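Local coordinates for protein putative sugar phosphate isomerase (Acidithiobacillus ferrooxidans, PDB 3L2H) that is a putative sugar phosphate isomerase of the cupin family that probably binds a metal ion, its precise substrate and reaction being unknown, at residues Val31-Leu37 against Ile48-Ile53; Ala71-Gly77 against Ile90-Val96; His135-Tyr139 against Val148-Ile153. The contacts are given in a common frame with arbitrary orientation. Residue numbers count along the deposited sequence, not the author numbering.

Contact 1 of 3, residues Val31-Leu37 against Ile48-Ile53. With CXS (3-cyclohexyl-1-propylsulfonic acid), chain L.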
loop_
_atom_site.group_PDB
_atom_site.type_symbol
_atom_site.label_atom_id
_atom_site.label_comp_id
_atom_site.label_asym_id
_atom_site.label_seq_id
_atom_site.Cartn_x
_atom_site.Cartn_y
_atom_site.Cartn_z
ATOM N N VAL B 31 10.102 -29.941 -8.695
ATOM C CA VAL B 31 11.406 -29.995 -8.075
ATOM C C VAL B 31 12.303 -29.150 -8.935
ATOM O O VAL B 31 12.377 -29.348 -10.139
ATOM C CB VAL B 31 11.963 -31.443 -8.002
ATOM C CG1 VAL B 31 13.343 -31.466 -7.374
ATOM C CG2 VAL B 31 11.004 -32.332 -7.220
ATOM N N ARG B 32 12.985 -28.191 -8.318
ATOM C CA ARG B 32 13.852 -27.295 -9.065
ATOM C C ARG B 32 15.049 -26.799 -8.241
ATOM O O ARG B 32 14.971 -26.714 -7.010
ATOM C CB ARG B 32 13.000 -26.118 -9.583
ATOM C CG ARG B 32 12.903 -24.897 -8.683
ATOM C CD ARG B 32 11.660 -24.062 -9.106
ATOM N NE ARG B 32 11.645 -22.745 -8.510
ATOM C CZ ARG B 32 10.678 -21.868 -8.717
ATOM N NH1 ARG B 32 9.628 -22.175 -9.493
ATOM N NH2 ARG B 32 10.756 -20.691 -8.149
ATOM N N VAL B 33 16.162 -26.504 -8.918
ATOM C CA VAL B 33 17.278 -25.838 -8.269
ATOM C C VAL B 33 16.901 -24.381 -8.376
ATOM O O VAL B 33 16.607 -23.904 -9.465
ATOM C CB VAL B 33 18.638 -26.129 -8.919
ATOM C CG1 VAL B 33 19.709 -25.216 -8.334
ATOM C CG2 VAL B 33 18.991 -27.587 -8.669
ATOM N N ASN B 34 16.843 -23.690 -7.246
ATOM C CA ASN B 34 16.463 -22.291 -7.197
ATOM C C ASN B 34 17.595 -21.440 -6.677
ATOM O O ASN B 34 18.076 -21.661 -5.551
ATOM C CB ASN B 34 15.248 -22.118 -6.280
ATOM C CG ASN B 34 14.594 -20.784 -6.450
ATOM O OD1 ASN B 34 13.663 -20.637 -7.276
ATOM N ND2 ASN B 34 15.011 -19.810 -5.655
ATOM N N LYS B 35 18.026 -20.487 -7.489
ATOM C CA LYS B 35 19.027 -19.506 -7.126
ATOM C C LYS B 35 18.340 -18.145 -7.000
ATOM O O LYS B 35 17.911 -17.564 -7.991
ATOM C CB LYS B 35 20.129 -19.467 -8.179
ATOM C CG LYS B 35 20.904 -20.834 -8.303
ATOM C CD LYS B 35 21.982 -20.789 -9.428
ATOM C CE LYS B 35 22.616 -22.142 -9.616
ATOM N NZ LYS B 35 23.779 -22.058 -10.619
ATOM N N SER B 36 18.213 -17.658 -5.783
ATOM C CA SER B 36 17.478 -16.463 -5.557
ATOM C C SER B 36 18.426 -15.248 -5.708
ATOM O O SER B 36 19.199 -14.863 -4.784
ATOM C CB SER B 36 16.807 -16.453 -4.201
ATOM O OG SER B 36 16.160 -15.185 -4.010
ATOM N N LEU B 37 18.422 -14.712 -6.909
ATOM C CA LEU B 37 19.310 -13.589 -7.220
ATOM C C LEU B 37 18.920 -12.356 -6.380
ATOM O O LEU B 37 19.766 -11.662 -5.791
ATOM C CB LEU B 37 19.263 -13.291 -8.708
ATOM C CG LEU B 37 19.573 -14.451 -9.663
ATOM C CD1 LEU B 37 19.635 -13.920 -11.112
ATOM C CD2 LEU B 37 20.862 -15.251 -9.238
ATOM N N ILE B 48 13.489 -12.455 -7.795
ATOM C CA ILE B 48 14.094 -12.760 -9.061
ATOM C C ILE B 48 14.924 -14.034 -8.843
ATOM O O ILE B 48 15.886 -14.009 -8.065
ATOM C CB ILE B 48 14.956 -11.623 -9.596
ATOM C CG1 ILE B 48 14.132 -10.338 -9.757
ATOM C CG2 ILE B 48 15.600 -12.045 -10.978
ATOM C CD1 ILE B 48 14.871 -9.055 -10.150
ATOM N N HIS B 49 14.552 -15.093 -9.558
ATOM C CA HIS B 49 15.057 -16.432 -9.353
ATOM C C HIS B 49 15.543 -17.016 -10.684
ATOM O O HIS B 49 14.829 -16.978 -11.691
ATOM C CB HIS B 49 13.951 -17.329 -8.787
ATOM C CG HIS B 49 13.378 -16.854 -7.490
ATOM N ND1 HIS B 49 13.949 -17.166 -6.268
ATOM C CD2 HIS B 49 12.305 -16.068 -7.215
ATOM C CE1 HIS B 49 13.221 -16.631 -5.301
ATOM N NE2 HIS B 49 12.218 -15.961 -5.849
ATOM N N LEU B 50 16.733 -17.576 -10.666
ATOM C CA LEU B 50 17.207 -18.382 -11.779
ATOM C C LEU B 50 16.960 -19.846 -11.405
ATOM O O LEU B 50 17.459 -20.347 -10.391
ATOM C CB LEU B 50 18.656 -18.086 -12.082
ATOM C CG LEU B 50 19.012 -18.808 -13.390
ATOM C CD1 LEU B 50 19.735 -17.876 -14.319
ATOM C CD2 LEU B 50 19.773 -20.116 -13.132
ATOM N N ILE B 51 16.119 -20.510 -12.173
ATOM C CA ILE B 51 15.672 -21.861 -11.815
ATOM C C ILE B 51 16.122 -22.857 -12.862
ATOM O O ILE B 51 16.275 -22.515 -14.043
ATOM C CB ILE B 51 14.114 -21.938 -11.570
ATOM C CG1 ILE B 51 13.339 -21.834 -12.876
ATOM C CG2 ILE B 51 13.669 -20.833 -10.620
ATOM C CD1 ILE B 51 11.872 -22.209 -12.776
ATOM N N GLN B 52 16.365 -24.074 -12.409
ATOM C CA GLN B 52 16.708 -25.192 -13.281
ATOM C C GLN B 52 15.711 -26.320 -12.971
ATOM O O GLN B 52 15.592 -26.709 -11.811
ATOM C CB GLN B 52 18.139 -25.685 -13.051
ATOM C CG GLN B 52 19.194 -24.583 -13.097
ATOM C CD GLN B 52 20.544 -25.057 -12.600
ATOM O OE1 GLN B 52 20.643 -26.084 -11.924
ATOM N NE2 GLN B 52 21.607 -24.311 -12.939
ATOM N N ILE B 53 15.041 -26.802 -14.017
ATOM C CA ILE B 53 14.046 -27.849 -13.954
ATOM C C ILE B 53 14.537 -28.975 -14.819
ATOM O O ILE B 53 14.687 -28.821 -16.056
ATOM C CB ILE B 53 12.693 -27.352 -14.492
ATOM C CG1 ILE B 53 12.273 -26.072 -13.767
ATOM C CG2 ILE B 53 11.629 -28.461 -14.403
ATOM C CD1 ILE B 53 10.963 -25.507 -14.261
HETATM S S CXS L . 23.145 -21.210 -14.356
HETATM O O1 CXS L . 22.205 -22.186 -15.003
HETATM O O2 CXS L . 24.539 -21.605 -14.615
HETATM O O3 CXS L . 22.918 -21.161 -12.905
HETATM C C1 CXS L . 22.929 -19.709 -15.100
HETATM C C2 CXS L . 23.057 -19.817 -16.612
HETATM C C3 CXS L . 22.887 -18.481 -17.311
HETATM N N CXS L . 23.400 -18.434 -18.658
HETATM C C4 CXS L . 23.473 -17.161 -19.359
HETATM C C5 CXS L . 22.077 -16.591 -19.632
HETATM C C6 CXS L . 22.200 -15.217 -20.289
HETATM C C7 CXS L . 23.022 -15.272 -21.578
HETATM C C8 CXS L . 24.353 -15.991 -21.382
HETATM C C9 CXS L . 24.201 -17.329 -20.695
HETATM O O HOH W 1 24.873 -24.086 -13.074
HETATM O O HOH W 2 14.740 -13.168 -5.353
#
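Antiparallel strand pairing joins Val31-Leu37 to Ile48-Ile53 within the six-stranded sheet of the cupin fold, where strand 27-36 lies between strands 20-24 and 46-53. The axes of 31-36 and 48-53 approach to 4.7 Å with 156° between their directions. Two hydrogen-bonded pairs fix the register. Val33 N to Gln52 O and Gln52 N to Val33 O both measure 3.0 Å; Lys35 N to Leu50 O is 3.0 Å and Leu50 N to Lys35 O 2.9 Å. Between and beyond them lie the non-hydrogen-bonded pairs Asn34-Ile51 and Ser36-His49. Past the strand end, a weak bond from Leu37 N to Ile48 O (2.9 Å, 119° at the hydrogen) prolongs the pairing into the start of helix 37-41, which Ser36 N-caps, its OG also being hydrogen-bonded to Asp39.

The two faces differ in chemistry. On that of Asn34 and His49, Asn34 ND2 donates to His49 ND1 (2.9 Å), while Asn34 OD1 accepts from Arg32 NE (3.2 Å) and NH2 (3.0 Å); the methyl Ile51 CG2 lies over the guanidinium, 3.5 Å from Arg32 NE. On the other, Lys35 NZ donates a hydrogen bond to O3 of the CXS sulfonate at 2.6 Å and Gln52 NE2 one to CXS O1 at 3.0 Å. Leu50, on this same face, packs on Tyr73 of the second subunit. Because Asn34 ND2 donates to it, His49 ND1 must be unprotonated in this bond. Lys35 NZ, which also donates to Ile14 O, and Gln52 NE2 together offer donors to an anion, here a sulfonate probably from the crystallisation liquor.

Contact 2 of 3, residues Ala71-Gly77 against Ile90-Val96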
loop_
_atom_site.group_PDB
_atom_site.type_symbol
_atom_site.label_atom_id
_atom_site.label_comp_id
_atom_site.label_asym_id
_atom_site.label_seq_id
_atom_site.Cartn_x
_atom_site.Cartn_y
_atom_site.Cartn_z
ATOM N N ALA B 71 6.112 -13.654 -13.720
ATOM C CA ALA B 71 6.519 -13.813 -15.108
ATOM C C ALA B 71 7.688 -14.778 -15.219
ATOM O O ALA B 71 8.408 -15.006 -14.237
ATOM C CB ALA B 71 6.893 -12.453 -15.727
ATOM N N VAL B 72 7.890 -15.325 -16.424
ATOM C CA VAL B 72 8.944 -16.303 -16.688
ATOM C C VAL B 72 9.663 -15.940 -17.966
ATOM O O VAL B 72 9.020 -15.598 -18.957
ATOM C CB VAL B 72 8.405 -17.738 -16.803
ATOM C CG1 VAL B 72 9.570 -18.736 -17.068
ATOM C CG2 VAL B 72 7.597 -18.158 -15.551
ATOM N N TYR B 73 10.998 -15.971 -17.963
ATOM C CA TYR B 73 11.787 -15.730 -19.184
ATOM C C TYR B 73 12.701 -16.928 -19.389
ATOM O O TYR B 73 13.457 -17.308 -18.491
ATOM C CB TYR B 73 12.563 -14.398 -19.138
ATOM C CG TYR B 73 13.303 -14.054 -20.430
ATOM C CD1 TYR B 73 12.659 -13.372 -21.441
ATOM C CD2 TYR B 73 14.627 -14.407 -20.636
ATOM C CE1 TYR B 73 13.296 -13.044 -22.634
ATOM C CE2 TYR B 73 15.277 -14.089 -21.852
ATOM C CZ TYR B 73 14.598 -13.404 -22.841
ATOM O OH TYR B 73 15.185 -13.023 -24.032
ATOM N N VAL B 74 12.568 -17.582 -20.529
ATOM C CA VAL B 74 13.294 -18.840 -20.764
ATOM C C VAL B 74 14.688 -18.543 -21.265
ATOM O O VAL B 74 14.850 -17.878 -22.278
ATOM C CB VAL B 74 12.581 -19.735 -21.765
ATOM C CG1 VAL B 74 13.357 -21.078 -21.956
ATOM C CG2 VAL B 74 11.131 -20.010 -21.338
ATOM N N LEU B 75 15.693 -19.041 -20.550
ATOM C CA LEU B 75 17.088 -18.862 -20.932
ATOM C C LEU B 75 17.610 -20.026 -21.764
ATOM O O LEU B 75 18.358 -19.798 -22.702
ATOM C CB LEU B 75 17.965 -18.673 -19.694
ATOM C CG LEU B 75 17.665 -17.406 -18.877
ATOM C CD1 LEU B 75 18.477 -17.380 -17.532
ATOM C CD2 LEU B 75 17.895 -16.124 -19.681
ATOM N N SER B 76 17.277 -21.266 -21.398
ATOM C CA SER B 76 17.704 -22.404 -22.224
ATOM C C SER B 76 16.821 -23.597 -21.995
ATOM O O SER B 76 16.090 -23.684 -20.989
ATOM C CB SER B 76 19.162 -22.811 -21.973
ATOM O OG SER B 76 19.347 -23.337 -20.696
ATOM N N GLY B 77 16.906 -24.516 -22.951
ATOM C CA GLY B 77 16.082 -25.698 -22.986
ATOM C C GLY B 77 14.647 -25.412 -23.406
ATOM O O GLY B 77 14.321 -24.290 -23.813
ATOM N N ILE B 90 7.310 -23.949 -25.021
ATOM C CA ILE B 90 8.134 -22.785 -24.784
ATOM C C ILE B 90 9.595 -23.167 -24.994
ATOM O O ILE B 90 9.976 -24.346 -24.898
ATOM C CB ILE B 90 7.897 -22.157 -23.394
ATOM C CG1 ILE B 90 8.148 -23.167 -22.258
ATOM C CG2 ILE B 90 6.480 -21.580 -23.316
ATOM C CD1 ILE B 90 8.146 -22.494 -20.843
ATOM N N ALA B 91 10.396 -22.165 -25.324
ATOM C CA ALA B 91 11.754 -22.349 -25.732
ATOM C C ALA B 91 12.532 -21.077 -25.435
ATOM O O ALA B 91 11.935 -20.048 -25.113
ATOM C CB ALA B 91 11.797 -22.704 -27.261
ATOM N N PRO B 92 13.855 -21.119 -25.585
ATOM C CA PRO B 92 14.716 -19.972 -25.214
ATOM C C PRO B 92 14.330 -18.627 -25.870
ATOM O O PRO B 92 14.016 -18.524 -27.054
ATOM C CB PRO B 92 16.124 -20.405 -25.632
ATOM C CG PRO B 92 16.054 -21.909 -25.767
ATOM C CD PRO B 92 14.635 -22.200 -26.234
ATOM N N GLY B 93 14.262 -17.617 -25.016
ATOM C CA GLY B 93 13.855 -16.275 -25.437
ATOM C C GLY B 93 12.381 -16.000 -25.308
ATOM O O GLY B 93 11.928 -14.863 -25.542
ATOM N N ASP B 94 11.593 -17.016 -24.997
ATOM C CA ASP B 94 10.149 -16.808 -24.776
ATOM C C ASP B 94 9.888 -16.143 -23.413
ATOM O O ASP B 94 10.613 -16.330 -22.455
ATOM C CB ASP B 94 9.356 -18.105 -24.800
ATOM C CG ASP B 94 9.319 -18.793 -26.168
ATOM O OD1 ASP B 94 9.806 -18.234 -27.214
ATOM O OD2 ASP B 94 8.801 -19.957 -26.150
ATOM N N PHE B 95 8.787 -15.412 -23.329
ATOM C CA PHE B 95 8.404 -14.727 -22.143
ATOM C C PHE B 95 6.939 -14.954 -21.908
ATOM O O PHE B 95 6.129 -14.816 -22.846
ATOM C CB PHE B 95 8.639 -13.236 -22.341
ATOM C CG PHE B 95 8.149 -12.369 -21.184
ATOM C CD1 PHE B 95 8.909 -12.195 -20.051
ATOM C CD2 PHE B 95 6.892 -11.769 -21.236
ATOM C CE1 PHE B 95 8.428 -11.398 -18.990
ATOM C CE2 PHE B 95 6.439 -10.975 -20.212
ATOM C CZ PHE B 95 7.211 -10.796 -19.085
ATOM N N VAL B 96 6.586 -15.242 -20.659
ATOM C CA VAL B 96 5.196 -15.335 -20.277
ATOM C C VAL B 96 4.989 -14.528 -19.001
ATOM O O VAL B 96 5.822 -14.576 -18.073
ATOM C CB VAL B 96 4.728 -16.838 -20.185
ATOM C CG1 VAL B 96 5.529 -17.594 -19.260
ATOM C CG2 VAL B 96 3.242 -16.951 -19.781
HETATM O O HOH W 3 13.528 -12.821 -26.041
#
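Regular pairing stops after two residue pairs, and a type II turn from Ala91 to Asp94 takes over as the partner of Val74. Its closing bond runs from Asp94 N to Ala91 O (3.1 Å), and Gly93, with phi 92°, fills the third position, where a CB would jam against the preceding carbonyl oxygen. From the turn, Gly93 N donates to Val74 O (2.8 Å) and Asp94 O accepts from Val74 N (3.0 Å). The regular part consists of the hydrogen-bonded pair Val72-Val96, with Val72 N to Val96 O at 2.7 Å and Val96 N to Val72 O at 3.0 Å, and the non-hydrogen-bonded pair Tyr73-Phe95. Strand 95-98 is the outermost of the cupin fold's six-stranded sheet within the chain, next to 70-76, and Phe95 and Val96 carry the sheet on by antiparallel pairing with the second subunit. A classic bulge at Leu75 and Ser76, opposite Val116, ends strand 70-76. Val74 CG2 packs on Ile90 CD1 at 3.9 Å, while one water links Tyr73 OH (2.6 Å) to Gly93 O (2.6 Å).

Contact 3 of 3, residues His135-Tyr139 against Val148-Ile153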
loop_
_atom_site.group_PDB
_atom_site.type_symbol
_atom_site.label_atom_id
_atom_site.label_comp_id
_atom_site.label_asym_id
_atom_site.label_seq_id
_atom_site.Cartn_x
_atom_site.Cartn_y
_atom_site.Cartn_z
ATOM N N HIS B 135 -8.014 -28.416 -5.290
ATOM C CA HIS B 135 -9.253 -27.923 -4.681
ATOM C C HIS B 135 -8.959 -27.113 -3.411
ATOM O O HIS B 135 -9.677 -27.224 -2.411
ATOM C CB HIS B 135 -10.190 -29.117 -4.404
ATOM C CG HIS B 135 -11.632 -28.775 -4.333
ATOM N ND1 HIS B 135 -12.396 -29.002 -3.197
ATOM C CD2 HIS B 135 -12.463 -28.220 -5.244
ATOM C CE1 HIS B 135 -13.645 -28.637 -3.442
ATOM N NE2 HIS B 135 -13.710 -28.131 -4.662
ATOM N N LYS B 136 -7.903 -26.299 -3.463
ATOM C CA LYS B 136 -7.497 -25.491 -2.316
ATOM C C LYS B 136 -7.253 -24.022 -2.664
ATOM O O LYS B 136 -6.771 -23.707 -3.733
ATOM C CB LYS B 136 -6.210 -26.065 -1.690
ATOM C CG LYS B 136 -6.413 -27.433 -0.999
ATOM C CD LYS B 136 -5.137 -28.003 -0.609
ATOM C CE LYS B 136 -5.240 -29.531 -0.263
ATOM N NZ LYS B 136 -6.447 -29.851 0.512
ATOM N N ARG B 137 -7.545 -23.164 -1.699
ATOM C CA ARG B 137 -7.268 -21.749 -1.778
ATOM C C ARG B 137 -6.372 -21.423 -0.601
ATOM O O ARG B 137 -6.668 -21.809 0.537
ATOM C CB ARG B 137 -8.546 -20.923 -1.701
ATOM C CG ARG B 137 -8.286 -19.402 -1.665
ATOM C CD ARG B 137 -9.534 -18.601 -2.011
ATOM N NE ARG B 137 -9.786 -18.640 -3.438
ATOM C CZ ARG B 137 -10.796 -18.017 -4.027
ATOM N NH1 ARG B 137 -11.646 -17.280 -3.305
ATOM N NH2 ARG B 137 -10.951 -18.097 -5.331
ATOM N N LEU B 138 -5.289 -20.710 -0.885
ATOM C CA LEU B 138 -4.389 -20.218 0.155
ATOM C C LEU B 138 -4.571 -18.706 0.360
ATOM O O LEU B 138 -4.469 -17.969 -0.585
ATOM C CB LEU B 138 -2.955 -20.462 -0.240
ATOM C CG LEU B 138 -1.870 -19.838 0.647
ATOM C CD1 LEU B 138 -1.835 -20.490 2.001
ATOM C CD2 LEU B 138 -0.509 -19.938 -0.064
ATOM N N TYR B 139 -4.810 -18.281 1.599
ATOM C CA TYR B 139 -4.893 -16.890 1.932
ATOM C C TYR B 139 -3.617 -16.627 2.709
ATOM O O TYR B 139 -3.379 -17.295 3.723
ATOM C CB TYR B 139 -6.081 -16.617 2.825
ATOM C CG TYR B 139 -7.431 -16.977 2.275
ATOM C CD1 TYR B 139 -8.168 -16.074 1.525
ATOM C CD2 TYR B 139 -7.986 -18.220 2.541
ATOM C CE1 TYR B 139 -9.454 -16.446 1.033
ATOM C CE2 TYR B 139 -9.199 -18.594 2.050
ATOM C CZ TYR B 139 -9.956 -17.673 1.320
ATOM O OH TYR B 139 -11.184 -18.077 0.893
ATOM N N VAL B 148 -7.417 -23.558 2.753
ATOM C CA VAL B 148 -8.819 -23.906 2.885
ATOM C C VAL B 148 -9.297 -24.696 1.697
ATOM O O VAL B 148 -8.986 -24.371 0.565
ATOM C CB VAL B 148 -9.696 -22.646 3.041
ATOM C CG1 VAL B 148 -11.149 -23.029 3.279
ATOM C CG2 VAL B 148 -9.176 -21.761 4.208
ATOM N N ASP B 149 -9.985 -25.800 1.957
ATOM C CA ASP B 149 -10.578 -26.559 0.859
ATOM C C ASP B 149 -11.627 -25.689 0.184
ATOM O O ASP B 149 -12.370 -24.990 0.832
ATOM C CB ASP B 149 -11.252 -27.828 1.354
ATOM C CG ASP B 149 -11.861 -28.657 0.197
ATOM O OD1 ASP B 149 -11.104 -29.425 -0.425
ATOM O OD2 ASP B 149 -13.106 -28.567 -0.044
HETATM N N MSE B 150 -11.722 -25.754 -1.132
HETATM C CA MSE B 150 -12.585 -24.813 -1.815
HETATM C C MSE B 150 -14.076 -24.994 -1.478
HETATM O O MSE B 150 -14.835 -24.017 -1.485
HETATM C CB MSE B 150 -12.324 -24.878 -3.326
HETATM C CG MSE B 150 -11.047 -24.103 -3.772
HETATM SE SE MSE B 150 -10.812 -24.470 -5.684
HETATM C CE MSE B 150 -9.290 -23.281 -5.965
ATOM N N ALA B 151 -14.497 -26.200 -1.140
ATOM C CA ALA B 151 -15.865 -26.446 -0.759
ATOM C C ALA B 151 -16.243 -25.843 0.596
ATOM O O ALA B 151 -17.429 -25.723 0.900
ATOM C CB ALA B 151 -16.161 -27.985 -0.759
ATOM N N ASP B 152 -15.235 -25.466 1.396
ATOM C CA ASP B 152 -15.439 -24.904 2.732
ATOM C C ASP B 152 -15.471 -23.377 2.730
ATOM O O ASP B 152 -15.431 -22.735 3.801
ATOM C CB ASP B 152 -14.343 -25.400 3.670
ATOM C CG ASP B 152 -14.429 -26.888 3.917
ATOM O OD1 ASP B 152 -15.572 -27.418 3.836
ATOM O OD2 ASP B 152 -13.382 -27.497 4.228
ATOM N N ILE B 153 -15.541 -22.790 1.535
ATOM C CA ILE B 153 -15.532 -21.351 1.412
ATOM C C ILE B 153 -16.931 -20.881 1.033
ATOM O O ILE B 153 -17.465 -21.243 -0.021
ATOM C CB ILE B 153 -14.514 -20.862 0.368
ATOM C CG1 ILE B 153 -13.114 -21.372 0.698
ATOM C CG2 ILE B 153 -14.508 -19.326 0.259
ATOM C CD1 ILE B 153 -12.146 -21.148 -0.509
HETATM O O HOH W 4 -8.649 -30.176 -0.970
#
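An antiparallel beta hairpin, built of strands 136-141 and 144-149, meets here the turn that follows it. Arg137 and Val148 form a hydrogen-bonded pair within it: Arg137 N to Val148 O and Val148 N to Arg137 O are both 2.9 Å. Next to it, Lys136 and Asp149 make a non-hydrogen-bonded pair, and Met150, a selenomethionine, continues the pattern, its N donating to His135 O at 2.8 Å.

Within the chain the hairpin supplies two strands of a four-stranded antiparallel sheet, 144-149 being outermost, and at its start His135 and Lys136 make a G1 bulge opposite Tyr131, with His135 at positive phi (60°). The imidazole lies beside the turn: His135 ND1 donates to Asp149 OD1 (3.1 Å), while Met150 CB sits over the ring face, 3.8 Å from the His135 ring centroid and 10° off the normal. Asp149 also closes an Asx turn, its OD2 accepting from Ala151 N at 3.0 Å, so one carboxylate holds both the histidine and the short 3-10 segment.

Tyr139 CE2 touches Val148 CG2 at 3.8 Å, and Ile153 CD1 packs on Arg137 CB, also at 3.8 Å. Arg137 forms salt bridges with Asp130 and with Glu144 of the third subunit; across that interface Tyr139 stacks on its counterpart and its OH is hydrogen-bonded to Asn146 of that subunit, while Val148 extends the sheet by antiparallel pairing.

Contacts 1, 2 and 3 follow one another along the chain, each closing before the next opens. Contacts 1 and 2 belong to the same six-stranded sheet, with strand 115-122 between strands 46-53 and 70-76; their centres are about 14 Å apart and they meet where Leu50 CD1 lies 3.5 Å from Leu75 CD1. Contact 3 belongs to a separate four-stranded sheet on the other side of the chain's centre, its centre about 28 Å from that of contact 1 and about 31 Å from that of contact 2, without touching either. Contacts 1 and 2 meet the second subunit and contact 3 the third, so these parts of the two sheets meet different neighbours in the four-chain assembly.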